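Local coordinates for protein phospholethanolamine N-methyltransferase 2 (Haemonchus contortus, PDB 4KRI) that probably transfers methyl groups from S-adenosylmethionine to phosphomonomethylethanolamine on the nematode route to phosphocholine, at residues A[209-214]-A[242-247]; A[214-219]-A[370-375]. One frame throughout, in Å; residues are numbered along the deposited sequence.

How the contacts relate
Both contacts start from helix 206-215, but they look to different neighbours; Leu214 belongs to both ranges and does its packing in contact 1. Contact 1 sets the helix against the end of helix 235-244; contact 2 reaches from the turn at its C-terminal end to the end of strand 367-371. Each is partly buried and well out from the centre of the chain, their centres about 13 Å apart. The chemistry differs: contact 1 is almost wholly apolar, two leucines against one corner of a phenylalanine ring, whereas contact 2 rests on an arginine-glutamate salt bridge with a methionine beside it. A probable hydrogen bond ties them together, from Arg375 NE of contact 2 to Gln209 OE1 of contact 1, 2.8 Å long.

Contact 1 of 2, residues A[209-214]-A[242-247]; sequences QNLAIL and SEFGLQ
Leu214, which packs on Phe244, is fixed in helix 206-215 by its backbone N, bonded at 2.9 Å to Asn210 O. No hydrogen bond crosses to 242-247; what holds the two segments is the ring of Phe244, reaching from the last turn of helix 235-244 toward the two leucines. Leu214 CB lies 3.9 Å from Phe244 CE2, and its CD1 branch lies 4.0 Å from the same CE2. Leu211 meets that corner of the ring one helical turn earlier, with CD1 at 3.9 Å from Phe244 CE2. Its CG is anti to the backbone N (chi1 -178°), which carries the CD1 branch out to the ring. Both leucines come at the ring obliquely, converging on CE2. In the Rossmann-like fold of these methyltransferases, helix 235-244 follows the first strand, 225-229, and its glycine-rich turn; here helix 206-215 lies beside it, and the side chain of Leu214 is about 9 Å from the bound S-adenosylhomocysteine. Gly245, with positive phi, ends the helix and the chain runs on into strand 247-252. Glu243 bends at chi2 (-72°), and its OE1 comes to 4.1 Å from Leu211 CD1. Deeper in, Asn210 bridges the helices through ND2 to Gln239 OE1, while its OD1 takes a bond from Arg296 NH1.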
# COMPACT_ATOMS: atom_id res chain seq x y z
N GLN A 209 -16.28 -6.92 14.12
CA GLN A 209 -15.24 -6.44 15.03
C GLN A 209 -14.69 -5.12 14.53
O GLN A 209 -14.45 -4.21 15.32
CB GLN A 209 -14.11 -7.45 15.19
CG GLN A 209 -13.04 -7.00 16.19
CD GLN A 209 -13.57 -6.89 17.62
OE1 GLN A 209 -14.26 -7.78 18.11
NE2 GLN A 209 -13.22 -5.80 18.31
N ASN A 210 -14.48 -5.01 13.23
CA ASN A 210 -13.98 -3.76 12.70
C ASN A 210 -14.94 -2.60 12.96
O ASN A 210 -14.52 -1.47 13.21
CB ASN A 210 -13.63 -3.86 11.22
CG ASN A 210 -12.70 -2.76 10.78
OD1 ASN A 210 -11.54 -2.73 11.19
ND2 ASN A 210 -13.21 -1.82 9.99
N LEU A 211 -16.24 -2.88 12.94
CA LEU A 211 -17.21 -1.83 13.21
C LEU A 211 -17.10 -1.36 14.65
O LEU A 211 -17.19 -0.16 14.94
CB LEU A 211 -18.63 -2.30 12.92
CG LEU A 211 -19.73 -1.25 13.10
CD1 LEU A 211 -19.56 -0.13 12.08
CD2 LEU A 211 -21.10 -1.88 12.97
N ALA A 212 -16.91 -2.30 15.57
CA ALA A 212 -16.76 -1.97 16.98
C ALA A 212 -15.52 -1.11 17.20
O ALA A 212 -15.55 -0.16 17.98
CB ALA A 212 -16.70 -3.25 17.82
N ILE A 213 -14.44 -1.42 16.48
CA ILE A 213 -13.21 -0.63 16.58
C ILE A 213 -13.40 0.78 16.01
O ILE A 213 -12.97 1.76 16.62
CB ILE A 213 -12.04 -1.35 15.89
CG1 ILE A 213 -11.80 -2.69 16.58
CG2 ILE A 213 -10.77 -0.51 15.90
CD1 ILE A 213 -10.61 -3.41 16.09
N LEU A 214 -14.05 0.89 14.86
CA LEU A 214 -14.28 2.20 14.25
C LEU A 214 -15.06 3.13 15.17
O LEU A 214 -14.83 4.34 15.18
CB LEU A 214 -15.04 2.06 12.93
CG LEU A 214 -14.17 1.57 11.77
CD1 LEU A 214 -15.04 1.39 10.52
CD2 LEU A 214 -13.04 2.56 11.51
N SER A 242 -18.83 3.07 3.77
CA SER A 242 -20.25 2.73 3.61
C SER A 242 -21.07 2.99 4.88
O SER A 242 -22.24 3.35 4.80
CB SER A 242 -20.44 1.28 3.15
OG SER A 242 -19.94 0.39 4.13
N GLU A 243 -20.44 2.84 6.04
CA GLU A 243 -21.14 2.99 7.32
C GLU A 243 -21.14 4.41 7.85
O GLU A 243 -22.11 4.84 8.47
CB GLU A 243 -20.50 2.08 8.37
CG GLU A 243 -20.79 0.61 8.18
CD GLU A 243 -22.23 0.26 8.52
OE1 GLU A 243 -22.74 0.73 9.56
OE2 GLU A 243 -22.85 -0.49 7.74
N PHE A 244 -20.05 5.13 7.63
CA PHE A 244 -19.92 6.48 8.17
C PHE A 244 -19.84 7.57 7.12
O PHE A 244 -19.86 8.75 7.45
CB PHE A 244 -18.71 6.55 9.10
CG PHE A 244 -18.79 5.61 10.27
CD1 PHE A 244 -19.43 6.00 11.44
CD2 PHE A 244 -18.24 4.34 10.21
CE1 PHE A 244 -19.52 5.14 12.52
CE2 PHE A 244 -18.32 3.48 11.28
CZ PHE A 244 -18.96 3.88 12.44
N GLY A 245 -19.73 7.19 5.85
CA GLY A 245 -19.67 8.19 4.79
C GLY A 245 -18.34 8.94 4.76
O GLY A 245 -18.25 10.06 4.25
N LEU A 246 -17.31 8.30 5.31
CA LEU A 246 -15.97 8.88 5.29
C LEU A 246 -15.38 8.78 3.89
O LEU A 246 -15.70 7.85 3.14
CB LEU A 246 -15.07 8.13 6.26
CG LEU A 246 -15.44 8.28 7.73
CD1 LEU A 246 -14.53 7.43 8.60
CD2 LEU A 246 -15.32 9.74 8.11
N GLN A 247 -14.53 9.74 3.55
CA GLN A 247 -13.67 9.62 2.38
C GLN A 247 -12.40 8.94 2.86
O GLN A 247 -11.72 9.44 3.77
CB GLN A 247 -13.36 10.99 1.80
CG GLN A 247 -12.44 10.97 0.60
CD GLN A 247 -12.26 12.34 -0.01
OE1 GLN A 247 -11.34 13.07 0.33
NE2 GLN A 247 -13.15 12.69 -0.92

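Contact 2 of 2, residues A[214-219]-A[370-375]; sequences LKRFGP and ENMTPR
Glu370, at the end of strand 367-371, meets Arg216 in a salt bridge: Arg216 NH2 donates to Glu370 OE1 at 3.2 Å, with an N-H...O angle of 156°. The arginine nitrogen stands above the carboxylate plane, 66° out of it, while the oxygen sits at the guanidinium's edge, and the two planes are turned 51° apart, so this is not a flat two-pronged pairing; Arg216 NH1 is a longer 3.6 Å from Glu370 OE2. The side chains cross at about a right angle. Arg216 NH2 also bridges to Glu368 OE2, its stronger partner, and the guanidinium makes a cation-pi contact with Phe426; two acids and a ring would be expected to favour its positive charge. Asn371 turns to its own segment, OD1 accepting from Thr373 N at 3.0 Å in an Asx turn. Next, Met372 brings SD to 3.9 Å from Arg216 NH1 and occupies the N-cap position. Thr373 then opens helix 373-389. Strand 422-430 runs antiparallel to both 367-371 and 320-329, the reversed strand characteristic of the class I (Rossmann-like) methyltransferase fold.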
# COMPACT_ATOMS: atom_id res chain seq x y z
N LEU A 214 -14.05 0.89 14.86
CA LEU A 214 -14.28 2.20 14.25
C LEU A 214 -15.06 3.13 15.17
O LEU A 214 -14.83 4.34 15.18
CB LEU A 214 -15.04 2.06 12.93
CG LEU A 214 -14.17 1.57 11.77
CD1 LEU A 214 -15.04 1.39 10.52
CD2 LEU A 214 -13.04 2.56 11.51
N LYS A 215 -15.99 2.57 15.93
CA LYS A 215 -16.79 3.38 16.84
C LYS A 215 -15.96 4.00 17.96
O LYS A 215 -16.37 4.99 18.56
CB LYS A 215 -17.94 2.54 17.42
CG LYS A 215 -19.08 2.37 16.42
CD LYS A 215 -20.17 1.43 16.95
CE LYS A 215 -21.25 1.19 15.89
NZ LYS A 215 -22.28 0.21 16.36
N ARG A 216 -14.80 3.43 18.24
CA ARG A 216 -13.95 3.96 19.31
C ARG A 216 -13.21 5.24 18.90
O ARG A 216 -12.50 5.84 19.72
CB ARG A 216 -13.01 2.88 19.82
CG ARG A 216 -13.81 1.69 20.35
CD ARG A 216 -12.95 0.70 21.04
NE ARG A 216 -12.23 1.29 22.16
CZ ARG A 216 -11.53 0.57 23.04
NH1 ARG A 216 -11.48 -0.74 22.91
NH2 ARG A 216 -10.89 1.17 24.03
N PHE A 217 -13.38 5.66 17.66
CA PHE A 217 -12.90 6.98 17.23
C PHE A 217 -13.75 8.06 17.89
O PHE A 217 -13.31 9.20 18.04
CB PHE A 217 -13.03 7.16 15.72
CG PHE A 217 -11.78 6.81 14.94
CD1 PHE A 217 -10.66 7.63 14.99
CD2 PHE A 217 -11.76 5.70 14.12
CE1 PHE A 217 -9.52 7.32 14.25
CE2 PHE A 217 -10.63 5.39 13.37
CZ PHE A 217 -9.50 6.21 13.42
N GLY A 218 -14.97 7.68 18.28
CA GLY A 218 -15.95 8.65 18.73
C GLY A 218 -16.74 9.16 17.54
O GLY A 218 -16.75 8.53 16.48
N PRO A 219 -17.40 10.32 17.69
CA PRO A 219 -18.22 10.87 16.61
C PRO A 219 -17.40 11.15 15.35
O PRO A 219 -16.37 11.82 15.42
CB PRO A 219 -18.73 12.20 17.19
CG PRO A 219 -18.66 12.01 18.68
CD PRO A 219 -17.45 11.15 18.91
N GLU A 370 -5.07 0.23 25.41
CA GLU A 370 -5.81 -0.88 26.01
C GLU A 370 -5.27 -2.24 25.61
O GLU A 370 -4.95 -2.47 24.45
CB GLU A 370 -7.29 -0.80 25.64
CG GLU A 370 -8.09 -1.98 26.18
CD GLU A 370 -9.59 -1.73 26.16
OE1 GLU A 370 -10.01 -0.62 26.54
OE2 GLU A 370 -10.34 -2.66 25.78
N ASN A 371 -5.20 -3.15 26.58
CA ASN A 371 -4.85 -4.53 26.30
C ASN A 371 -6.13 -5.29 25.97
O ASN A 371 -6.91 -5.61 26.86
CB ASN A 371 -4.15 -5.15 27.52
CG ASN A 371 -3.80 -6.61 27.31
OD1 ASN A 371 -3.97 -7.15 26.22
ND2 ASN A 371 -3.30 -7.26 28.37
N MET A 372 -6.34 -5.58 24.68
CA MET A 372 -7.57 -6.24 24.24
C MET A 372 -7.37 -7.73 24.05
O MET A 372 -8.16 -8.39 23.36
CB MET A 372 -8.07 -5.63 22.92
CG MET A 372 -8.35 -4.16 23.01
SD MET A 372 -9.11 -3.55 21.47
CE MET A 372 -7.91 -4.02 20.20
N THR A 373 -6.33 -8.27 24.67
CA THR A 373 -6.05 -9.69 24.54
C THR A 373 -7.23 -10.61 24.91
O THR A 373 -7.44 -11.63 24.24
CB THR A 373 -4.76 -10.06 25.28
OG1 THR A 373 -3.70 -9.22 24.80
CG2 THR A 373 -4.41 -11.52 25.04
N PRO A 374 -8.01 -10.26 25.95
CA PRO A 374 -9.15 -11.15 26.22
C PRO A 374 -10.17 -11.23 25.08
O PRO A 374 -10.73 -12.30 24.87
CB PRO A 374 -9.80 -10.53 27.46
CG PRO A 374 -8.65 -9.88 28.18
CD PRO A 374 -7.80 -9.31 27.06
N ARG A 375 -10.41 -10.13 24.38
CA ARG A 375 -11.27 -10.18 23.20
C ARG A 375 -10.62 -10.98 22.07
O ARG A 375 -11.29 -11.75 21.38
CB ARG A 375 -11.62 -8.75 22.73
CG ARG A 375 -12.46 -8.71 21.46
CD ARG A 375 -13.83 -9.34 21.64
NE ARG A 375 -14.55 -9.36 20.37
CZ ARG A 375 -15.29 -10.37 19.94
NH1 ARG A 375 -15.43 -11.46 20.68
NH2 ARG A 375 -15.90 -10.30 18.76